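Pesticidal crystal protein Cry4Aa (Bacillus thuringiensis, PDB 2C9K) promotes colloid-osmotic lysis by binding to midgut epithelial cells of insects, and in this mosquito-larvicidal form carries the pore-forming and receptor-recognising parts. Local coordinates at residues Gly31-Val36 with Ala146-Leu151; Thr105-Val110 with Asn155-Phe160; Phe312-Tyr317 with Val339-Lys344. All coordinates share one frame; numbering follows the deposited sequence.

Interaction 1 (Gly31-Val36 with Ala146-Leu151); sequences GTLIPV and AANLHL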
loop_
_atom_site.group_PDB
_atom_site.type_symbol
_atom_site.label_atom_id
_atom_site.label_comp_id
_atom_site.label_asym_id
_atom_site.label_seq_id
_atom_site.Cartn_x
_atom_site.Cartn_y
_atom_site.Cartn_z
ATOM N N GLY A 31 -6.487 -20.130 -8.244
ATOM C CA GLY A 31 -7.640 -20.730 -7.596
ATOM C C GLY A 31 -8.471 -19.674 -6.892
ATOM O O GLY A 31 -9.664 -19.872 -6.634
ATOM N N THR A 32 -7.836 -18.543 -6.589
ATOM C CA THR A 32 -8.503 -17.441 -5.912
ATOM C C THR A 32 -8.811 -16.294 -6.859
ATOM O O THR A 32 -9.930 -15.780 -6.886
ATOM C CB THR A 32 -7.639 -16.888 -4.784
ATOM O OG1 THR A 32 -7.422 -17.914 -3.808
ATOM C CG2 THR A 32 -8.323 -15.686 -4.130
ATOM N N LEU A 33 -7.814 -15.891 -7.635
ATOM C CA LEU A 33 -7.990 -14.792 -8.572
ATOM C C LEU A 33 -9.139 -14.972 -9.567
ATOM O O LEU A 33 -9.944 -14.059 -9.735
ATOM C CB LEU A 33 -6.680 -14.528 -9.314
ATOM C CG LEU A 33 -5.566 -14.022 -8.395
ATOM C CD1 LEU A 33 -4.273 -13.866 -9.183
ATOM C CD2 LEU A 33 -5.986 -12.702 -7.764
ATOM N N ILE A 34 -9.231 -16.130 -10.217
ATOM C CA ILE A 34 -10.304 -16.367 -11.184
ATOM C C ILE A 34 -11.703 -16.174 -10.588
ATOM O O ILE A 34 -12.534 -15.471 -11.156
ATOM C CB ILE A 34 -10.209 -17.776 -11.787
ATOM C CG1 ILE A 34 -8.876 -17.939 -12.512
ATOM C CG2 ILE A 34 -11.344 -18.001 -12.773
ATOM C CD1 ILE A 34 -8.663 -19.329 -13.079
ATOM N N PRO A 35 -11.987 -16.813 -9.445
ATOM C CA PRO A 35 -13.301 -16.678 -8.798
ATOM C C PRO A 35 -13.592 -15.240 -8.343
ATOM O O PRO A 35 -14.742 -14.797 -8.330
ATOM C CB PRO A 35 -13.202 -17.634 -7.609
ATOM C CG PRO A 35 -12.259 -18.683 -8.092
ATOM C CD PRO A 35 -11.197 -17.881 -8.807
ATOM N N VAL A 36 -12.539 -14.525 -7.960
ATOM C CA VAL A 36 -12.657 -13.151 -7.493
ATOM C C VAL A 36 -12.822 -12.157 -8.646
ATOM O O VAL A 36 -13.535 -11.155 -8.516
ATOM C CB VAL A 36 -11.418 -12.749 -6.660
ATOM C CG1 VAL A 36 -11.468 -11.269 -6.328
ATOM C CG2 VAL A 36 -11.360 -13.573 -5.383
ATOM N N ALA A 146 -5.254 -7.232 -15.283
ATOM C CA ALA A 146 -4.803 -7.896 -16.503
ATOM C C ALA A 146 -3.286 -8.076 -16.496
ATOM O O ALA A 146 -2.788 -9.189 -16.665
ATOM C CB ALA A 146 -5.222 -7.096 -17.729
ATOM N N ALA A 147 -2.552 -6.983 -16.299
ATOM C CA ALA A 147 -1.088 -7.037 -16.279
ATOM C C ALA A 147 -0.546 -7.999 -15.225
ATOM O O ALA A 147 0.442 -8.694 -15.466
ATOM C CB ALA A 147 -0.513 -5.643 -16.050
ATOM N N ASN A 148 -1.190 -8.038 -14.060
ATOM C CA ASN A 148 -0.746 -8.922 -12.994
ATOM C C ASN A 148 -0.908 -10.370 -13.433
ATOM O O ASN A 148 0.013 -11.175 -13.293
ATOM C CB ASN A 148 -1.533 -8.654 -11.708
ATOM C CG ASN A 148 -1.107 -9.559 -10.559
ATOM O OD1 ASN A 148 -1.879 -10.404 -10.100
ATOM N ND2 ASN A 148 0.125 -9.386 -10.091
ATOM N N LEU A 149 -2.078 -10.709 -13.964
ATOM C CA LEU A 149 -2.298 -12.072 -14.438
ATOM C C LEU A 149 -1.183 -12.363 -15.430
ATOM O O LEU A 149 -0.508 -13.396 -15.347
ATOM C CB LEU A 149 -3.657 -12.199 -15.134
ATOM C CG LEU A 149 -4.860 -12.077 -14.205
ATOM C CD1 LEU A 149 -6.159 -12.031 -15.001
ATOM C CD2 LEU A 149 -4.837 -13.243 -13.243
ATOM N N HIS A 150 -0.983 -11.434 -16.360
ATOM C CA HIS A 150 0.055 -11.585 -17.359
ATOM C C HIS A 150 1.389 -11.885 -16.688
ATOM O O HIS A 150 2.037 -12.881 -17.007
ATOM C CB HIS A 150 0.178 -10.315 -18.202
ATOM C CG HIS A 150 1.085 -10.469 -19.383
ATOM N ND1 HIS A 150 1.576 -11.692 -19.788
ATOM C CD2 HIS A 150 1.587 -9.560 -20.249
ATOM C CE1 HIS A 150 2.345 -11.530 -20.848
ATOM N NE2 HIS A 150 2.366 -10.245 -21.148
ATOM N N LEU A 151 1.798 -11.033 -15.752
ATOM C CA LEU A 151 3.069 -11.231 -15.057
ATOM C C LEU A 151 3.155 -12.582 -14.341
ATOM O O LEU A 151 4.241 -13.159 -14.225
ATOM C CB LEU A 151 3.309 -10.099 -14.048
ATOM C CG LEU A 151 3.635 -8.714 -14.617
ATOM C CD1 LEU A 151 3.600 -7.665 -13.519
ATOM C CD2 LEU A 151 5.006 -8.749 -15.283
#
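L33 and L149 meet through single methyl groups, CD1 of L33 lying 4.1 Å from CD2 of L149. The two side chains run past one another in opposing senses, and these two methyls make the contact. In both leucines CG lies beside the backbone N, anti to the carbonyl carbon (chi1 -66° in L33, -69° in L149), which leaves the terminal methyls to make the touch. L33 leaves its helix directly toward 146-151, whereas L149 sets off across the gap at a slant and closes it only with its methyls. The same CD1 of L33 also comes within 4.3 Å of N148 OD1, a loose apolar-to-polar approach and not a bond.

With the CA atoms of L33 and L149 8.6 Å apart, the backbones stay separate, and the two segments bury only 84 Å² between them. The amide of N148 is positioned from elsewhere: its ND2 is hydrogen-bonded to the hydroxyl of Y246, which gives this buried polar group a partner on the side chain's nitrogen. V9 and V13, on helix 5-16, pack against L33 and N148 respectively, so a third helix lies against the contact. I34 meets F78 and I81 of helix 77-89, and helix 29-37 is itself kinked at P35.

A147 and L151, in turn, lie against helix 183-208, so residues 146-151 are covered by more than one helix at once. This is the arrangement of the delta-endotoxin N-terminal domain, an alpha-helical bundle in which a central helix, here 140-164, is surrounded by the others; the contact is one apolar touch between that core and the short helix 29-37.

Interaction 2 (Thr105-Val110 with Asn155-Phe160); sequences TQIQLV and NQAVKF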
loop_
_atom_site.group_PDB
_atom_site.type_symbol
_atom_site.label_atom_id
_atom_site.label_comp_id
_atom_site.label_asym_id
_atom_site.label_seq_id
_atom_site.Cartn_x
_atom_site.Cartn_y
_atom_site.Cartn_z
ATOM N N THR A 105 2.918 -25.028 -24.605
ATOM C CA THR A 105 2.095 -24.522 -25.697
ATOM C C THR A 105 0.985 -23.645 -25.119
ATOM O O THR A 105 0.646 -22.598 -25.680
ATOM C CB THR A 105 1.477 -25.688 -26.518
ATOM O OG1 THR A 105 0.839 -25.168 -27.692
ATOM C CG2 THR A 105 0.455 -26.445 -25.690
ATOM N N GLN A 106 0.439 -24.078 -23.983
ATOM C CA GLN A 106 -0.631 -23.362 -23.289
ATOM C C GLN A 106 -0.100 -22.026 -22.763
ATOM O O GLN A 106 -0.805 -21.017 -22.773
ATOM C CB GLN A 106 -1.151 -24.213 -22.132
ATOM C CG GLN A 106 -2.505 -23.804 -21.602
ATOM C CD GLN A 106 -3.588 -23.854 -22.658
ATOM O OE1 GLN A 106 -3.631 -24.767 -23.476
ATOM N NE2 GLN A 106 -4.481 -22.875 -22.635
ATOM N N ILE A 107 1.147 -22.028 -22.300
ATOM C CA ILE A 107 1.772 -20.810 -21.811
ATOM C C ILE A 107 1.852 -19.828 -22.984
ATOM O O ILE A 107 1.650 -18.625 -22.821
ATOM C CB ILE A 107 3.198 -21.093 -21.268
ATOM C CG1 ILE A 107 3.108 -21.857 -19.946
ATOM C CG2 ILE A 107 3.967 -19.794 -21.089
ATOM C CD1 ILE A 107 4.454 -22.198 -19.332
ATOM N N GLN A 108 2.135 -20.358 -24.170
ATOM C CA GLN A 108 2.241 -19.545 -25.377
ATOM C C GLN A 108 0.950 -18.798 -25.697
ATOM O O GLN A 108 0.986 -17.661 -26.167
ATOM C CB GLN A 108 2.618 -20.419 -26.574
ATOM C CG GLN A 108 4.001 -21.035 -26.497
ATOM C CD GLN A 108 4.382 -21.759 -27.779
ATOM O OE1 GLN A 108 5.472 -22.326 -27.885
ATOM N NE2 GLN A 108 3.483 -21.739 -28.762
ATOM N N LEU A 109 -0.189 -19.443 -25.462
ATOM C CA LEU A 109 -1.479 -18.815 -25.730
ATOM C C LEU A 109 -1.783 -17.714 -24.720
ATOM O O LEU A 109 -2.243 -16.633 -25.091
ATOM C CB LEU A 109 -2.602 -19.854 -25.713
ATOM C CG LEU A 109 -2.638 -20.843 -26.879
ATOM C CD1 LEU A 109 -3.856 -21.745 -26.738
ATOM C CD2 LEU A 109 -2.686 -20.084 -28.197
ATOM N N VAL A 110 -1.534 -17.988 -23.443
ATOM C CA VAL A 110 -1.776 -16.992 -22.413
ATOM C C VAL A 110 -0.866 -15.796 -22.649
ATOM O O VAL A 110 -1.258 -14.668 -22.389
ATOM C CB VAL A 110 -1.523 -17.547 -20.990
ATOM C CG1 VAL A 110 -1.638 -16.428 -19.966
ATOM C CG2 VAL A 110 -2.535 -18.635 -20.668
ATOM N N ASN A 155 6.040 -15.372 -14.897
ATOM C CA ASN A 155 6.855 -15.732 -13.741
ATOM C C ASN A 155 6.800 -17.239 -13.610
ATOM O O ASN A 155 7.797 -17.882 -13.293
ATOM C CB ASN A 155 6.306 -15.065 -12.462
ATOM C CG ASN A 155 6.988 -15.565 -11.188
ATOM O OD1 ASN A 155 6.604 -16.586 -10.620
ATOM N ND2 ASN A 155 8.009 -14.845 -10.742
ATOM N N GLN A 156 5.625 -17.795 -13.877
ATOM C CA GLN A 156 5.417 -19.235 -13.785
ATOM C C GLN A 156 6.193 -19.958 -14.893
ATOM O O GLN A 156 6.880 -20.949 -14.640
ATOM C CB GLN A 156 3.919 -19.550 -13.880
ATOM C CG GLN A 156 3.561 -20.977 -13.515
ATOM C CD GLN A 156 4.158 -22.003 -14.474
ATOM O OE1 GLN A 156 3.700 -22.152 -15.613
ATOM N NE2 GLN A 156 5.193 -22.706 -14.019
ATOM N N ALA A 157 6.080 -19.441 -16.113
ATOM C CA ALA A 157 6.758 -20.004 -17.273
ATOM C C ALA A 157 8.247 -20.095 -17.009
ATOM O O ALA A 157 8.867 -21.122 -17.270
ATOM C CB ALA A 157 6.504 -19.137 -18.501
ATOM N N VAL A 158 8.824 -19.014 -16.501
ATOM C CA VAL A 158 10.244 -19.003 -16.199
ATOM C C VAL A 158 10.576 -20.113 -15.213
ATOM O O VAL A 158 11.519 -20.868 -15.415
ATOM C CB VAL A 158 10.672 -17.657 -15.606
ATOM C CG1 VAL A 158 12.078 -17.754 -15.058
ATOM C CG2 VAL A 158 10.612 -16.587 -16.678
ATOM N N LYS A 159 9.794 -20.211 -14.146
ATOM C CA LYS A 159 10.014 -21.240 -13.133
ATOM C C LYS A 159 9.845 -22.626 -13.734
ATOM O O LYS A 159 10.676 -23.507 -13.526
ATOM C CB LYS A 159 9.026 -21.079 -11.973
ATOM C CG LYS A 159 9.227 -19.832 -11.131
ATOM C CD LYS A 159 8.206 -19.806 -10.002
ATOM C CE LYS A 159 8.300 -18.548 -9.159
ATOM N NZ LYS A 159 7.202 -18.524 -8.154
ATOM N N PHE A 160 8.752 -22.800 -14.472
ATOM C CA PHE A 160 8.426 -24.064 -15.116
ATOM C C PHE A 160 9.587 -24.605 -15.952
ATOM O O PHE A 160 9.926 -25.791 -15.885
ATOM C CB PHE A 160 7.197 -23.883 -16.009
ATOM C CG PHE A 160 6.732 -25.150 -16.655
ATOM C CD1 PHE A 160 6.152 -26.158 -15.896
ATOM C CD2 PHE A 160 6.907 -25.353 -18.021
ATOM C CE1 PHE A 160 5.756 -27.352 -16.482
ATOM C CE2 PHE A 160 6.514 -26.545 -18.620
ATOM C CZ PHE A 160 5.937 -27.548 -17.849
#
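I107 and A157 mark where two nearly antiparallel helical turns come closest in backbone, with their CA atoms 6.8 Å apart. The segment axes approach to 10.9 Å, and their N-to-C directions differ by 158°. No hydrogen bond links the two turns, and a single large side chain supplies most of what joins them.

That side chain is I107, which projects at A157 and straddles its methyl group: CG2 lies 3.7 Å from A157 CB, while CD1 lies 3.8 Å from the same CB. CG1 stands anti to the carbonyl carbon (chi1 -72°) and the chain then runs extended, which carries CD1 deeper toward the facing helix. There CD1 also meets Q156 OE1 at 3.8 Å and, more loosely and obliquely, the ring of F160, at 4.2 Å from its CD2. The small alanine thus receives the isoleucine, with Q156 and F160 adding contact at its end.

Both larger neighbours are held from outside the pair. The chain of Q156 bends at chi2 (-64°), and its OE1 is hydrogen-bonded to the hydroxyl of Y84, a residue of helix 77-89 that also packs on I107. The ring of F160 makes a T-shaped, edge-to-face stack with W91.

Helices 103-123 and 140-164 are two long helices of the N-terminal bundle, joined through the short helix 129-137, and the C125-C132 disulfide lies in that connection. In this toxin family the antiparallel pair is widely regarded as the hairpin that enters the membrane, so the contact belongs to the probable pore-forming unit in its soluble packing.

Interaction 3 (Phe312-Tyr317 with Val339-Lys344); sequences FFTSHY and VTDKLK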
loop_
_atom_site.group_PDB
_atom_site.type_symbol
_atom_site.label_atom_id
_atom_site.label_comp_id
_atom_site.label_asym_id
_atom_site.label_seq_id
_atom_site.Cartn_x
_atom_site.Cartn_y
_atom_site.Cartn_z
ATOM N N PHE A 312 -19.378 16.361 23.503
ATOM C CA PHE A 312 -18.647 15.886 22.351
ATOM C C PHE A 312 -17.168 16.046 22.631
ATOM O O PHE A 312 -16.779 16.671 23.622
ATOM C CB PHE A 312 -19.067 16.648 21.084
ATOM C CG PHE A 312 -18.925 18.140 21.181
ATOM C CD1 PHE A 312 -17.671 18.737 21.259
ATOM C CD2 PHE A 312 -20.051 18.954 21.177
ATOM C CE1 PHE A 312 -17.538 20.120 21.332
ATOM C CE2 PHE A 312 -19.928 20.335 21.250
ATOM C CZ PHE A 312 -18.666 20.919 21.327
ATOM N N PHE A 313 -16.338 15.463 21.776
ATOM C CA PHE A 313 -14.913 15.566 21.983
ATOM C C PHE A 313 -14.380 16.877 21.446
ATOM O O PHE A 313 -14.417 17.171 20.252
ATOM C CB PHE A 313 -14.204 14.359 21.379
ATOM C CG PHE A 313 -14.509 13.074 22.098
ATOM C CD1 PHE A 313 -15.099 12.006 21.429
ATOM C CD2 PHE A 313 -14.239 12.949 23.459
ATOM C CE1 PHE A 313 -15.417 10.831 22.106
ATOM C CE2 PHE A 313 -14.550 11.781 24.146
ATOM C CZ PHE A 313 -15.142 10.717 23.470
ATOM N N THR A 314 -13.916 17.682 22.385
ATOM C CA THR A 314 -13.370 18.984 22.105
ATOM C C THR A 314 -12.131 18.940 21.234
ATOM O O THR A 314 -12.028 19.677 20.254
ATOM C CB THR A 314 -13.051 19.675 23.428
ATOM O OG1 THR A 314 -14.170 20.488 23.801
ATOM C CG2 THR A 314 -11.794 20.511 23.333
ATOM N N SER A 315 -11.196 18.071 21.601
ATOM C CA SER A 315 -9.928 17.943 20.887
ATOM C C SER A 315 -9.360 16.536 21.068
ATOM O O SER A 315 -9.989 15.696 21.711
ATOM C CB SER A 315 -8.945 18.968 21.451
ATOM O OG SER A 315 -8.910 18.870 22.867
ATOM N N HIS A 316 -8.181 16.274 20.507
ATOM C CA HIS A 316 -7.574 14.958 20.663
ATOM C C HIS A 316 -6.111 14.923 20.268
ATOM O O HIS A 316 -5.592 15.881 19.712
ATOM C CB HIS A 316 -8.333 13.908 19.842
ATOM C CG HIS A 316 -8.032 13.950 18.378
ATOM N ND1 HIS A 316 -8.461 14.968 17.555
ATOM C CD2 HIS A 316 -7.350 13.089 17.585
ATOM C CE1 HIS A 316 -8.061 14.731 16.318
ATOM N NE2 HIS A 316 -7.385 13.597 16.309
ATOM N N TYR A 317 -5.447 13.820 20.589
ATOM C CA TYR A 317 -4.050 13.627 20.222
ATOM C C TYR A 317 -3.759 12.129 20.154
ATOM O O TYR A 317 -4.471 11.327 20.756
ATOM C CB TYR A 317 -3.107 14.359 21.201
ATOM C CG TYR A 317 -3.069 13.833 22.620
ATOM C CD1 TYR A 317 -2.393 12.653 22.934
ATOM C CD2 TYR A 317 -3.719 14.513 23.649
ATOM C CE1 TYR A 317 -2.369 12.162 24.233
ATOM C CE2 TYR A 317 -3.702 14.031 24.956
ATOM C CZ TYR A 317 -3.028 12.852 25.243
ATOM O OH TYR A 317 -3.036 12.352 26.529
ATOM N N VAL A 339 -9.181 23.964 28.895
ATOM C CA VAL A 339 -8.215 23.641 29.944
ATOM C C VAL A 339 -8.884 22.884 31.088
ATOM O O VAL A 339 -8.213 22.384 31.991
ATOM C CB VAL A 339 -7.566 24.920 30.511
ATOM C CG1 VAL A 339 -6.394 24.557 31.407
ATOM C CG2 VAL A 339 -7.123 25.829 29.365
ATOM N N THR A 340 -10.210 22.795 31.028
ATOM C CA THR A 340 -10.987 22.116 32.055
ATOM C C THR A 340 -11.734 20.896 31.523
ATOM O O THR A 340 -12.766 20.518 32.075
ATOM C CB THR A 340 -12.029 23.067 32.675
ATOM O OG1 THR A 340 -12.981 23.443 31.672
ATOM C CG2 THR A 340 -11.350 24.318 33.238
ATOM N N ASP A 341 -11.222 20.282 30.461
ATOM C CA ASP A 341 -11.871 19.106 29.873
ATOM C C ASP A 341 -11.302 17.774 30.348
ATOM O O ASP A 341 -10.169 17.701 30.814
ATOM C CB ASP A 341 -11.804 19.172 28.349
ATOM C CG ASP A 341 -10.598 19.931 27.855
ATOM O OD1 ASP A 341 -9.522 19.822 28.488
ATOM O OD2 ASP A 341 -10.729 20.628 26.825
ATOM N N LYS A 342 -12.105 16.722 30.216
ATOM C CA LYS A 342 -11.714 15.383 30.637
ATOM C C LYS A 342 -11.115 14.520 29.536
ATOM O O LYS A 342 -11.602 14.495 28.406
ATOM C CB LYS A 342 -12.911 14.634 31.225
ATOM C CG LYS A 342 -13.136 14.839 32.708
ATOM C CD LYS A 342 -14.101 13.787 33.239
ATOM C CE LYS A 342 -13.544 12.380 33.033
ATOM N NZ LYS A 342 -14.479 11.311 33.493
ATOM N N LEU A 343 -10.072 13.782 29.891
ATOM C CA LEU A 343 -9.403 12.909 28.951
ATOM C C LEU A 343 -10.027 11.510 28.958
ATOM O O LEU A 343 -10.100 10.853 29.994
ATOM C CB LEU A 343 -7.908 12.831 29.294
ATOM C CG LEU A 343 -6.959 12.262 28.227
ATOM C CD1 LEU A 343 -7.167 13.017 26.925
ATOM C CD2 LEU A 343 -5.513 12.381 28.672
ATOM N N LYS A 344 -10.509 11.081 27.796
ATOM C CA LYS A 344 -11.098 9.752 27.626
ATOM C C LYS A 344 -10.145 9.045 26.677
ATOM O O LYS A 344 -10.192 9.259 25.467
ATOM C CB LYS A 344 -12.484 9.831 26.976
ATOM C CG LYS A 344 -13.613 10.282 27.886
ATOM C CD LYS A 344 -13.884 9.267 28.973
ATOM C CE LYS A 344 -15.247 9.482 29.605
ATOM N NZ LYS A 344 -16.369 9.108 28.695
#
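F313 and K344, T314 and D341, and Y317 and L343 form three side-chain crossings, each at about a right angle. In the first, the ring of F313 receives the aliphatic root of the lysine obliquely, CE2 lying 4.0 Å from K344 CB. The lysine chain then bends at chi2 and chi4, and its NZ forms a salt bridge with E303 and a hydrogen bond to T392 O. F313 is itself placed by an edge-to-face stack with F301.

Strands 313-322 and 342-347 are not neighbours: both flank strand 294-303 in a four-stranded antiparallel sheet of order 3-2-1-4, a Greek key of the kind that builds the beta-prism of the toxin's middle domain. With strand 294-303 between them, side chains bridge the two; the touching parts run 74° apart.

Y317 takes the position between backbone N and carbonyl carbon (chi1 67°), which swings its ring toward L343. The two leucine methyls divide the ring's end: CD1 lies obliquely 4.1 Å from Y317 CE2, and CD2 sits 3.3 Å from Y317 OH. K330 adds a cation-pi contact to the same ring. T314 turns its methyl to D341, CG2 to OD2 3.7 Å, while its OG1 is hydrogen-bonded to N338.

Interactions 1 and 2 show how one long helix can serve several partners: both use helix 140-164, on adjoining stretches, and their centres lie 14 Å apart. Their segments alternate along the chain; helices 29-37 and 103-123 meet the same central helix, and interactions 1 and 2 do not touch otherwise than through sequence. Interaction 3 belongs to another domain and follows both in series. Its centre is 48 Å from that of interaction 1 and 60 Å from that of interaction 2, on the opposite side of the chain's centre; nearest atoms are about 34 and 42 Å away. Interactions 1 and 2 thus lie within the helical bundle and interaction 3 within the beta-prism, with no touch between the two groups.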